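PDB 2DGD: 223aa long hypothetical arylmalonate decarboxylase from Sulfolobus tokodaii, which is of unproven function but probably belongs to the arylmalonate decarboxylases, lyases of the Asp/Glu racemase superfamily that remove one carboxylate of arylmalonates as carbon dioxide. Local coordinates for residues Pro2-Arg7 with Pro28-His34; Ala14-Gly18 with Gly147-Ser151; Thr41-Pro46 with Thr75-His81; Gly114-Ile118 with Ala178-Leu182. One frame throughout, in Å; residues are numbered along the deposited sequence.

Contact 1. Residues Pro2-Arg7 with Pro28-His34; sequences PGGRGR and PEGVSIH
Two parallel strand beginnings of a beta-alpha-beta unit pair Gly-6 with Val-31 (CA-CA 4.8 Å) and Arg-7 with Ser-32 (5.0 Å). Val-31 points to one face of the sheet, Arg-7 and Ser-32 to the other. Gly-3 centres an inverse gamma turn; Pro-28 to Val-31 make a type II turn, closed by Val-31 N to Pro-28 O at 3.1 Å, with Gly-30 at phi 98°, psi -2°, where a CB would jam. Gly-30 O accepts Arg-5 N at 2.9 Å and, weakly, Gly-6 N at 3.3 Å; Gly-6 O accepts Ser-32 N at 3.1 Å. Arg-5, extended (t, t, t), donates from NH2 to Glu-29 O at 3.0 Å, and its NH1 is salt-bridged to Asp-194 of a second subunit. Arg-7 N is hydrogen-bonded to Asp-68 OD2, its NH1 weakly to Asn-152 of a third subunit. Ser-32 OG (p) and His-34 NE2 share a hydrogen bond of 2.8 Å; His-34 ND1 is hydrogen-bonded to Glu-20 OE1 of the third subunit, so the contact borders two other subunits. Ser-32 and Ile-33 rest on Trp-24 of helix 19-26, and strand 31-38, beside 6-13, is outermost in this sheet within the chain.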
loop_
_atom_site.group_PDB
_atom_site.type_symbol
_atom_site.label_atom_id
_atom_site.label_comp_id
_atom_site.label_asym_id
_atom_site.label_seq_id
_atom_site.Cartn_x
_atom_site.Cartn_y
_atom_site.Cartn_z
ATOM N N PRO A 2 -15.186 -7.757 21.211
ATOM C CA PRO A 2 -15.642 -6.616 22.029
ATOM C C PRO A 2 -16.091 -5.444 21.174
ATOM O O PRO A 2 -15.272 -4.657 20.722
ATOM C CB PRO A 2 -14.476 -6.208 22.929
ATOM C CG PRO A 2 -13.305 -6.654 22.112
ATOM C CD PRO A 2 -13.762 -7.997 21.475
ATOM N N GLY A 3 -17.393 -5.342 20.943
ATOM C CA GLY A 3 -17.906 -4.241 20.156
ATOM C C GLY A 3 -17.921 -2.985 21.006
ATOM O O GLY A 3 -18.983 -2.498 21.384
ATOM N N GLY A 4 -16.737 -2.466 21.312
ATOM C CA GLY A 4 -16.631 -1.272 22.127
ATOM C C GLY A 4 -17.376 -0.101 21.523
ATOM O O GLY A 4 -17.789 0.821 22.230
ATOM N N ARG A 5 -17.549 -0.143 20.206
ATOM C CA ARG A 5 -18.251 0.903 19.482
ATOM C C ARG A 5 -19.749 0.579 19.411
ATOM O O ARG A 5 -20.595 1.473 19.331
ATOM C CB ARG A 5 -17.675 1.008 18.079
ATOM C CG ARG A 5 -18.032 2.271 17.348
ATOM C CD ARG A 5 -17.256 2.329 16.059
ATOM N NE ARG A 5 -17.390 3.607 15.374
ATOM C CZ ARG A 5 -16.812 3.873 14.210
ATOM N NH1 ARG A 5 -16.982 5.062 13.643
ATOM N NH2 ARG A 5 -16.064 2.946 13.617
ATOM N N GLY A 6 -20.069 -0.707 19.446
ATOM C CA GLY A 6 -21.456 -1.115 19.387
ATOM C C GLY A 6 -21.596 -2.602 19.137
ATOM O O GLY A 6 -20.729 -3.223 18.519
ATOM N N ARG A 7 -22.692 -3.172 19.632
ATOM C CA ARG A 7 -22.966 -4.591 19.470
ATOM C C ARG A 7 -24.361 -4.776 18.903
ATOM O O ARG A 7 -25.343 -4.360 19.510
ATOM C CB ARG A 7 -22.849 -5.303 20.814
ATOM C CG ARG A 7 -21.449 -5.291 21.392
ATOM C CD ARG A 7 -21.197 -6.572 22.148
ATOM N NE ARG A 7 -20.873 -6.353 23.555
ATOM C CZ ARG A 7 -19.642 -6.401 24.052
ATOM N NH1 ARG A 7 -19.446 -6.198 25.339
ATOM N NH2 ARG A 7 -18.612 -6.667 23.258
ATOM N N PRO A 28 -18.746 -1.565 10.896
ATOM C CA PRO A 28 -17.569 -0.696 10.949
ATOM C C PRO A 28 -16.686 -1.141 12.106
ATOM O O PRO A 28 -17.112 -1.943 12.941
ATOM C CB PRO A 28 -18.171 0.694 11.152
ATOM C CG PRO A 28 -19.418 0.423 11.892
ATOM C CD PRO A 28 -19.970 -0.801 11.193
ATOM N N GLU A 29 -15.466 -0.625 12.164
ATOM C CA GLU A 29 -14.534 -1.018 13.219
ATOM C C GLU A 29 -15.018 -0.764 14.638
ATOM O O GLU A 29 -15.417 0.348 14.974
ATOM C CB GLU A 29 -13.206 -0.308 13.027
ATOM C CG GLU A 29 -12.033 -1.242 12.984
ATOM C CD GLU A 29 -10.879 -0.714 13.788
ATOM O OE1 GLU A 29 -10.557 0.490 13.636
ATOM O OE2 GLU A 29 -10.294 -1.500 14.568
ATOM N N GLY A 30 -14.960 -1.792 15.473
ATOM C CA GLY A 30 -15.392 -1.644 16.844
ATOM C C GLY A 30 -16.806 -2.145 17.031
ATOM O O GLY A 30 -17.343 -2.129 18.142
ATOM N N VAL A 31 -17.419 -2.587 15.941
ATOM C CA VAL A 31 -18.779 -3.096 15.992
ATOM C C VAL A 31 -18.742 -4.599 15.784
ATOM O O VAL A 31 -17.989 -5.097 14.947
ATOM C CB VAL A 31 -19.657 -2.461 14.882
ATOM C CG1 VAL A 31 -21.088 -2.953 14.988
ATOM C CG2 VAL A 31 -19.620 -0.967 14.991
ATOM N N SER A 32 -19.539 -5.324 16.558
ATOM C CA SER A 32 -19.603 -6.767 16.413
ATOM C C SER A 32 -21.054 -7.223 16.277
ATOM O O SER A 32 -21.981 -6.557 16.752
ATOM C CB SER A 32 -18.918 -7.468 17.591
ATOM O OG SER A 32 -19.448 -7.040 18.826
ATOM N N ILE A 33 -21.234 -8.356 15.603
ATOM C CA ILE A 33 -22.548 -8.934 15.355
ATOM C C ILE A 33 -22.737 -10.204 16.184
ATOM O O ILE A 33 -21.859 -11.065 16.232
ATOM C CB ILE A 33 -22.702 -9.279 13.856
ATOM C CG1 ILE A 33 -22.313 -8.067 13.005
ATOM C CG2 ILE A 33 -24.132 -9.693 13.555
ATOM C CD1 ILE A 33 -23.145 -6.823 13.284
ATOM N N HIS A 34 -23.891 -10.320 16.833
ATOM C CA HIS A 34 -24.183 -11.485 17.665
ATOM C C HIS A 34 -25.531 -12.052 17.270
ATOM O O HIS A 34 -26.542 -11.348 17.316
ATOM C CB HIS A 34 -24.174 -11.061 19.124
ATOM C CG HIS A 34 -22.938 -10.311 19.497
ATOM N ND1 HIS A 34 -21.718 -10.931 19.663
ATOM C CD2 HIS A 34 -22.709 -8.982 19.633
ATOM C CE1 HIS A 34 -20.791 -10.016 19.883
ATOM N NE2 HIS A 34 -21.365 -8.826 19.869
#

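Contact 2. Residues Ala14-Gly18 with Gly147-Ser151; sequences ANNAG and GIDIS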
loop_
_atom_site.group_PDB
_atom_site.type_symbol
_atom_site.label_atom_id
_atom_site.label_comp_id
_atom_site.label_asym_id
_atom_site.label_seq_id
_atom_site.Cartn_x
_atom_site.Cartn_y
_atom_site.Cartn_z
ATOM N N ALA A 14 -32.838 -20.568 10.997
ATOM C CA ALA A 14 -31.792 -21.572 11.074
ATOM C C ALA A 14 -30.942 -21.715 9.822
ATOM O O ALA A 14 -29.717 -21.742 9.896
ATOM C CB ALA A 14 -32.400 -22.929 11.441
ATOM N N ASN A 15 -31.591 -21.798 8.669
ATOM C CA ASN A 15 -30.870 -22.001 7.422
ATOM C C ASN A 15 -30.435 -20.775 6.634
ATOM O O ASN A 15 -30.133 -20.874 5.452
ATOM C CB ASN A 15 -31.679 -22.936 6.532
ATOM C CG ASN A 15 -31.890 -24.287 7.173
ATOM O OD1 ASN A 15 -30.934 -24.935 7.602
ATOM N ND2 ASN A 15 -33.143 -24.720 7.253
ATOM N N ASN A 16 -30.395 -19.621 7.284
ATOM C CA ASN A 16 -29.957 -18.409 6.614
ATOM C C ASN A 16 -28.435 -18.357 6.733
ATOM O O ASN A 16 -27.902 -18.239 7.837
ATOM C CB ASN A 16 -30.566 -17.178 7.284
ATOM C CG ASN A 16 -30.134 -15.882 6.622
ATOM O OD1 ASN A 16 -28.947 -15.650 6.391
ATOM N ND2 ASN A 16 -31.101 -15.025 6.319
ATOM N N ALA A 17 -27.730 -18.443 5.612
ATOM C CA ALA A 17 -26.275 -18.412 5.660
ATOM C C ALA A 17 -25.676 -17.174 5.010
ATOM O O ALA A 17 -24.459 -17.063 4.884
ATOM C CB ALA A 17 -25.706 -19.663 5.006
ATOM N N GLY A 18 -26.523 -16.232 4.616
ATOM C CA GLY A 18 -26.016 -15.038 3.973
ATOM C C GLY A 18 -26.013 -13.760 4.789
ATOM O O GLY A 18 -25.137 -12.914 4.611
ATOM N N GLY A 147 -33.945 -22.069 1.919
ATOM C CA GLY A 147 -33.079 -20.989 2.351
ATOM C C GLY A 147 -31.600 -21.226 2.125
ATOM O O GLY A 147 -30.877 -20.307 1.747
ATOM N N ILE A 148 -31.135 -22.449 2.354
ATOM C CA ILE A 148 -29.724 -22.746 2.158
ATOM C C ILE A 148 -29.368 -22.557 0.681
ATOM O O ILE A 148 -28.291 -22.067 0.344
ATOM C CB ILE A 148 -29.391 -24.185 2.606
ATOM C CG1 ILE A 148 -27.951 -24.244 3.081
ATOM C CG2 ILE A 148 -29.582 -25.158 1.484
ATOM C CD1 ILE A 148 -27.727 -23.459 4.349
ATOM N N ASP A 149 -30.294 -22.934 -0.193
ATOM C CA ASP A 149 -30.096 -22.800 -1.626
ATOM C C ASP A 149 -30.022 -21.310 -1.950
ATOM O O ASP A 149 -29.166 -20.869 -2.717
ATOM C CB ASP A 149 -31.261 -23.449 -2.379
ATOM C CG ASP A 149 -31.111 -23.356 -3.888
ATOM O OD1 ASP A 149 -32.118 -23.557 -4.600
ATOM O OD2 ASP A 149 -29.990 -23.089 -4.364
ATOM N N ILE A 150 -30.927 -20.540 -1.357
ATOM C CA ILE A 150 -30.955 -19.103 -1.570
ATOM C C ILE A 150 -29.638 -18.485 -1.126
ATOM O O ILE A 150 -29.056 -17.673 -1.845
ATOM C CB ILE A 150 -32.114 -18.460 -0.788
ATOM C CG1 ILE A 150 -33.444 -18.994 -1.333
ATOM C CG2 ILE A 150 -32.052 -16.945 -0.893
ATOM C CD1 ILE A 150 -34.655 -18.496 -0.606
ATOM N N SER A 151 -29.167 -18.884 0.052
ATOM C CA SER A 151 -27.916 -18.376 0.606
ATOM C C SER A 151 -26.729 -18.663 -0.302
ATOM O O SER A 151 -25.786 -17.869 -0.378
ATOM C CB SER A 151 -27.648 -19.001 1.977
ATOM O OG SER A 151 -28.626 -18.626 2.928
#
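The irregular backbone of Ala-14 to Gly-18 runs past one helical turn, Gly-147 to Ser-151, with CA atoms 5.4 Å apart at Asn-15 and Ile-148 and 5.1 Å apart at Gly-18 and Ser-151. It is a loop-on-helix contact across the two-lobed Asp/Glu racemase fold: the loop joins strand 6-13 to helix 19-26 in the first alpha/beta lobe, and the short helix follows strand 135-141 of the second. Asn-15 O sits near the start of the helix, 3.6 Å from Ile-148 N, close but without a hydrogen bond. Asn-15 and Ala-17 direct their CA-to-CB bonds at the helix, whereas that of Asn-16 points away; its OD1 accepts Met-19 N, at the start of helix 19-26. The methyl of Ala-17 packs loosely on Ile-148, CB to CD1 4.4 Å, and more tightly on Ser-151, CB to CB 3.7 Å. A third subunit closes over this side, its Arg-7 against Ala-17 and its Val-66 against Ile-148. One hydroxyl supplies the specific link: Ser-151, in the m rotamer, donates from OG to Gly-147 O one turn earlier at 3.0 Å, and the same OG accepts Ala-17 N at 2.8 Å with an N-H...O angle of 165°.

Contact 3. Residues Thr41-Pro46 with Thr75-His81; sequences TKGCEP and TYGTHKH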
loop_
_atom_site.group_PDB
_atom_site.type_symbol
_atom_site.label_atom_id
_atom_site.label_comp_id
_atom_site.label_asym_id
_atom_site.label_seq_id
_atom_site.Cartn_x
_atom_site.Cartn_y
_atom_site.Cartn_z
ATOM N N THR A 41 -39.777 -22.538 9.958
ATOM C CA THR A 41 -41.228 -22.706 9.951
ATOM C C THR A 41 -41.880 -23.019 8.607
ATOM O O THR A 41 -41.345 -22.697 7.542
ATOM C CB THR A 41 -41.910 -21.460 10.531
ATOM O OG1 THR A 41 -41.399 -20.295 9.873
ATOM C CG2 THR A 41 -41.647 -21.360 12.028
ATOM N N LYS A 42 -43.055 -23.641 8.684
ATOM C CA LYS A 42 -43.818 -24.026 7.503
ATOM C C LYS A 42 -44.303 -22.822 6.696
ATOM O O LYS A 42 -43.835 -22.584 5.579
ATOM C CB LYS A 42 -45.019 -24.889 7.911
ATOM C CG LYS A 42 -45.901 -25.323 6.741
ATOM C CD LYS A 42 -45.100 -26.106 5.703
ATOM C CE LYS A 42 -45.946 -26.471 4.488
ATOM N NZ LYS A 42 -46.400 -25.271 3.726
ATOM N N GLY A 43 -45.238 -22.068 7.265
ATOM C CA GLY A 43 -45.776 -20.914 6.568
ATOM C C GLY A 43 -44.884 -19.689 6.596
ATOM O O GLY A 43 -43.707 -19.771 6.947
ATOM N N CYS A 44 -45.450 -18.547 6.214
ATOM C CA CYS A 44 -44.715 -17.291 6.208
ATOM C C CYS A 44 -45.316 -16.373 7.274
ATOM O O CYS A 44 -44.974 -15.197 7.373
ATOM C CB CYS A 44 -44.795 -16.637 4.829
ATOM S SG CYS A 44 -43.329 -15.658 4.404
ATOM N N GLU A 45 -46.214 -16.940 8.076
ATOM C CA GLU A 45 -46.876 -16.222 9.155
ATOM C C GLU A 45 -47.231 -17.257 10.219
ATOM O O GLU A 45 -47.587 -18.387 9.898
ATOM C CB GLU A 45 -48.141 -15.541 8.644
ATOM C CG GLU A 45 -48.479 -14.267 9.387
ATOM C CD GLU A 45 -47.652 -13.081 8.921
ATOM O OE1 GLU A 45 -47.435 -12.155 9.729
ATOM O OE2 GLU A 45 -47.234 -13.064 7.745
ATOM N N PRO A 46 -47.135 -16.887 11.503
ATOM C CA PRO A 46 -47.448 -17.807 12.601
ATOM C C PRO A 46 -48.931 -18.128 12.782
ATOM O O PRO A 46 -49.766 -17.222 12.850
ATOM C CB PRO A 46 -46.866 -17.091 13.814
ATOM C CG PRO A 46 -47.109 -15.663 13.482
ATOM C CD PRO A 46 -46.683 -15.587 12.031
ATOM N N THR A 75 -38.654 -12.896 7.616
ATOM C CA THR A 75 -39.768 -12.242 6.945
ATOM C C THR A 75 -40.996 -12.780 7.650
ATOM O O THR A 75 -42.051 -12.148 7.680
ATOM C CB THR A 75 -39.825 -12.604 5.443
ATOM O OG1 THR A 75 -38.582 -12.255 4.820
ATOM C CG2 THR A 75 -40.951 -11.842 4.752
ATOM N N TYR A 76 -40.817 -13.958 8.238
ATOM C CA TYR A 76 -41.864 -14.654 8.963
ATOM C C TYR A 76 -42.467 -13.786 10.062
ATOM O O TYR A 76 -41.759 -13.286 10.931
ATOM C CB TYR A 76 -41.282 -15.944 9.547
ATOM C CG TYR A 76 -42.235 -16.775 10.372
ATOM C CD1 TYR A 76 -42.365 -16.565 11.741
ATOM C CD2 TYR A 76 -42.970 -17.809 9.791
ATOM C CE1 TYR A 76 -43.198 -17.374 12.518
ATOM C CE2 TYR A 76 -43.808 -18.625 10.554
ATOM C CZ TYR A 76 -43.914 -18.404 11.918
ATOM O OH TYR A 76 -44.716 -19.222 12.682
ATOM N N GLY A 77 -43.782 -13.596 9.998
ATOM C CA GLY A 77 -44.480 -12.807 10.995
ATOM C C GLY A 77 -44.379 -11.300 10.854
ATOM O O GLY A 77 -44.975 -10.569 11.640
ATOM N N THR A 78 -43.649 -10.823 9.854
ATOM C CA THR A 78 -43.484 -9.390 9.677
ATOM C C THR A 78 -44.626 -8.704 8.931
ATOM O O THR A 78 -44.884 -7.517 9.136
ATOM C CB THR A 78 -42.155 -9.070 8.960
ATOM O OG1 THR A 78 -42.142 -9.680 7.665
ATOM C CG2 THR A 78 -40.983 -9.592 9.773
ATOM N N HIS A 79 -45.319 -9.446 8.076
ATOM C CA HIS A 79 -46.418 -8.870 7.308
ATOM C C HIS A 79 -47.703 -8.667 8.112
ATOM O O HIS A 79 -48.323 -7.608 8.031
ATOM C CB HIS A 79 -46.703 -9.731 6.076
ATOM C CG HIS A 79 -45.701 -9.561 4.975
ATOM N ND1 HIS A 79 -44.348 -9.730 5.163
ATOM C CD2 HIS A 79 -45.859 -9.253 3.667
ATOM C CE1 HIS A 79 -43.714 -9.534 4.020
ATOM N NE2 HIS A 79 -44.610 -9.242 3.095
ATOM N N LYS A 80 -48.100 -9.669 8.891
ATOM C CA LYS A 80 -49.322 -9.565 9.687
ATOM C C LYS A 80 -49.138 -9.447 11.193
ATOM O O LYS A 80 -50.065 -9.064 11.894
ATOM C CB LYS A 80 -50.250 -10.751 9.400
ATOM C CG LYS A 80 -51.343 -10.470 8.371
ATOM C CD LYS A 80 -50.823 -10.478 6.946
ATOM C CE LYS A 80 -50.522 -11.894 6.487
ATOM N NZ LYS A 80 -51.747 -12.755 6.510
ATOM N N HIS A 81 -47.955 -9.767 11.704
ATOM C CA HIS A 81 -47.736 -9.682 13.148
ATOM C C HIS A 81 -46.565 -8.809 13.601
ATOM O O HIS A 81 -45.997 -9.026 14.671
ATOM C CB HIS A 81 -47.580 -11.087 13.726
ATOM C CG HIS A 81 -48.760 -11.971 13.472
ATOM N ND1 HIS A 81 -49.045 -12.491 12.228
ATOM C CD2 HIS A 81 -49.747 -12.399 14.294
ATOM C CE1 HIS A 81 -50.157 -13.201 12.295
ATOM N NE2 HIS A 81 -50.603 -13.161 13.538
#
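A His-carboxylate hydrogen bond, Glu-45 with His-81, anchors one beta-alpha loop of the first lobe to the next, at the C-terminal ends of the parallel strands, where alpha/beta folds commonly place their sites. Glu-45 OE1 receives His-81 ND1 at 3.0 Å and nearly in line (177°), Lys-80 N at 2.7 Å, and His-81 N weakly at 3.1 Å. The carboxylate thus holds the loop just where His-81, the N-cap residue, leads into a helix. Backbones join once, Gly-77 N to Cys-44 O at 3.3 Å; Gly-77 has a positive phi (79°), which favours glycine. Pro-46 wedges between two rings by CH-pi contacts, its CD 4.2 Å from the Tyr-76 ring centroid and its CG 4.0 Å from that of His-81. Thr-41 CG2 meets the opposite face of Tyr-76 off-centre, 4.1 Å from its centroid. Helix 49-63 backs the two loops, Phe-52 against both Tyr-76 and Pro-46, and Val-49 against His-81, while helix 82-88 departs after His-81.

Contact 4. Residues Gly114-Ile118 with Ala178-Leu182; sequences GTPYI and ACTAL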
loop_
_atom_site.group_PDB
_atom_site.type_symbol
_atom_site.label_atom_id
_atom_site.label_comp_id
_atom_site.label_asym_id
_atom_site.label_seq_id
_atom_site.Cartn_x
_atom_site.Cartn_y
_atom_site.Cartn_z
ATOM N N GLY A 114 -36.185 -7.385 -7.300
ATOM C CA GLY A 114 -35.543 -8.656 -7.563
ATOM C C GLY A 114 -35.705 -9.531 -6.335
ATOM O O GLY A 114 -35.573 -9.041 -5.218
ATOM N N THR A 115 -36.006 -10.813 -6.524
ATOM C CA THR A 115 -36.175 -11.730 -5.394
ATOM C C THR A 115 -35.552 -13.094 -5.694
ATOM O O THR A 115 -35.148 -13.376 -6.821
ATOM C CB THR A 115 -37.669 -11.979 -5.055
ATOM O OG1 THR A 115 -38.180 -13.016 -5.896
ATOM C CG2 THR A 115 -38.492 -10.735 -5.269
ATOM N N PRO A 116 -35.443 -13.951 -4.673
ATOM C CA PRO A 116 -34.860 -15.268 -4.918
ATOM C C PRO A 116 -35.971 -16.317 -5.026
ATOM O O PRO A 116 -35.712 -17.483 -5.309
ATOM C CB PRO A 116 -33.991 -15.471 -3.687
ATOM C CG PRO A 116 -34.851 -14.904 -2.611
ATOM C CD PRO A 116 -35.421 -13.630 -3.233
ATOM N N TYR A 117 -37.208 -15.873 -4.817
ATOM C CA TYR A 117 -38.389 -16.738 -4.830
ATOM C C TYR A 117 -38.902 -17.185 -6.192
ATOM O O TYR A 117 -38.381 -16.803 -7.236
ATOM C CB TYR A 117 -39.545 -16.044 -4.111
ATOM C CG TYR A 117 -39.148 -15.288 -2.874
ATOM C CD1 TYR A 117 -38.496 -15.923 -1.823
ATOM C CD2 TYR A 117 -39.440 -13.933 -2.746
ATOM C CE1 TYR A 117 -38.145 -15.230 -0.671
ATOM C CE2 TYR A 117 -39.097 -13.228 -1.603
ATOM C CZ TYR A 117 -38.451 -13.880 -0.567
ATOM O OH TYR A 117 -38.138 -13.182 0.578
ATOM N N ILE A 118 -39.967 -17.983 -6.148
ATOM C CA ILE A 118 -40.613 -18.498 -7.345
ATOM C C ILE A 118 -41.831 -17.638 -7.668
ATOM O O ILE A 118 -42.427 -17.045 -6.775
ATOM C CB ILE A 118 -41.065 -19.960 -7.146
ATOM C CG1 ILE A 118 -41.903 -20.071 -5.872
ATOM C CG2 ILE A 118 -39.858 -20.882 -7.079
ATOM C CD1 ILE A 118 -42.416 -21.467 -5.607
ATOM N N ALA A 178 -35.025 -8.415 -2.399
ATOM C CA ALA A 178 -35.613 -9.020 -1.203
ATOM C C ALA A 178 -34.914 -10.256 -0.638
ATOM O O ALA A 178 -34.155 -10.928 -1.327
ATOM C CB ALA A 178 -37.075 -9.341 -1.470
ATOM N N CYS A 179 -35.201 -10.526 0.632
ATOM C CA CYS A 179 -34.684 -11.661 1.405
ATOM C C CYS A 179 -33.290 -11.470 1.993
ATOM O O CYS A 179 -32.332 -11.142 1.285
ATOM C CB CYS A 179 -34.715 -12.965 0.591
ATOM S SG CYS A 179 -34.873 -14.448 1.649
ATOM N N THR A 180 -33.193 -11.692 3.302
ATOM C CA THR A 180 -31.945 -11.544 4.025
ATOM C C THR A 180 -31.039 -12.751 3.887
ATOM O O THR A 180 -29.904 -12.722 4.357
ATOM C CB THR A 180 -32.192 -11.304 5.519
ATOM O OG1 THR A 180 -32.879 -12.432 6.075
ATOM C CG2 THR A 180 -33.014 -10.051 5.726
ATOM N N ALA A 181 -31.530 -13.810 3.248
ATOM C CA ALA A 181 -30.715 -15.019 3.055
ATOM C C ALA A 181 -29.673 -14.803 1.947
ATOM O O ALA A 181 -28.657 -15.491 1.892
ATOM C CB ALA A 181 -31.595 -16.201 2.714
ATOM N N LEU A 182 -29.939 -13.845 1.063
ATOM C CA LEU A 182 -29.015 -13.526 -0.011
ATOM C C LEU A 182 -27.880 -12.658 0.515
ATOM O O LEU A 182 -28.109 -11.695 1.246
ATOM C CB LEU A 182 -29.734 -12.759 -1.119
ATOM C CG LEU A 182 -30.667 -13.505 -2.076
ATOM C CD1 LEU A 182 -31.342 -12.497 -3.001
ATOM C CD2 LEU A 182 -29.883 -14.535 -2.884
#
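Cys-179 adopts a positive phi (82°, psi 127°), an uncommon backbone conformation for a residue other than glycine. Its backbone N is held by Glu-202 OE2, and its CB faces the 114-118 segment. There Tyr-117 OH approaches Cys-179 CB to 3.4 Å, and Cys-179 SG lies obliquely beside the Tyr-117 ring, 5.2 Å from the centroid, in a sulfur-aromatic contact; the same ring has a cation-pi partner in Arg-121. Pro-116 fills the space between the segments, its CG 3.7 Å from Cys-179 CB and its CB 4.0 Å from Leu-182 CD1. Before the segments diverge, the parallel pairing of strands 110-115 and 174-177 runs on by one hydrogen bond, Ala-178 N to Gly-114 O at 2.9 Å. Thr-115 then turns the chain: OG1 accepts Tyr-117 N at 3.2 Å in an ST turn and is also bonded to Thr-122 OG1 of helix 119-130. Two neighbouring loops thus meet at the C-terminal ends of the second lobe's strands. The 178-182 loop reaches the first lobe by a Thr-180 OG1 to Gly-73 O hydrogen bond. By analogy, Cys-179 probably matches the second-lobe cysteine used by characterised arylmalonate decarboxylases of the Asp/Glu racemase superfamily.

From the N terminus, contact 1 closes the first beta-alpha-beta unit at the N-terminal ends of its strands. Residues 14-18 leave from within that loop to meet 147-151, so contact 2 crosses contact 1 and spans both lobes. Contact 3 falls wholly within the long excursion of contact 2 and ties successive loops of the first lobe. Contact 4 starts inside it too but ends beyond 151, crossing contact 2 as it joins two loops of the second lobe. Contact 2, bridging the lobes, touches contact 4, Asn-16 ND2 lying 3.3 Å from Thr-180 O. Contact 3 comes within about 4 Å of contact 4 (nearest atoms) without touching it, and contact 1 is farther off.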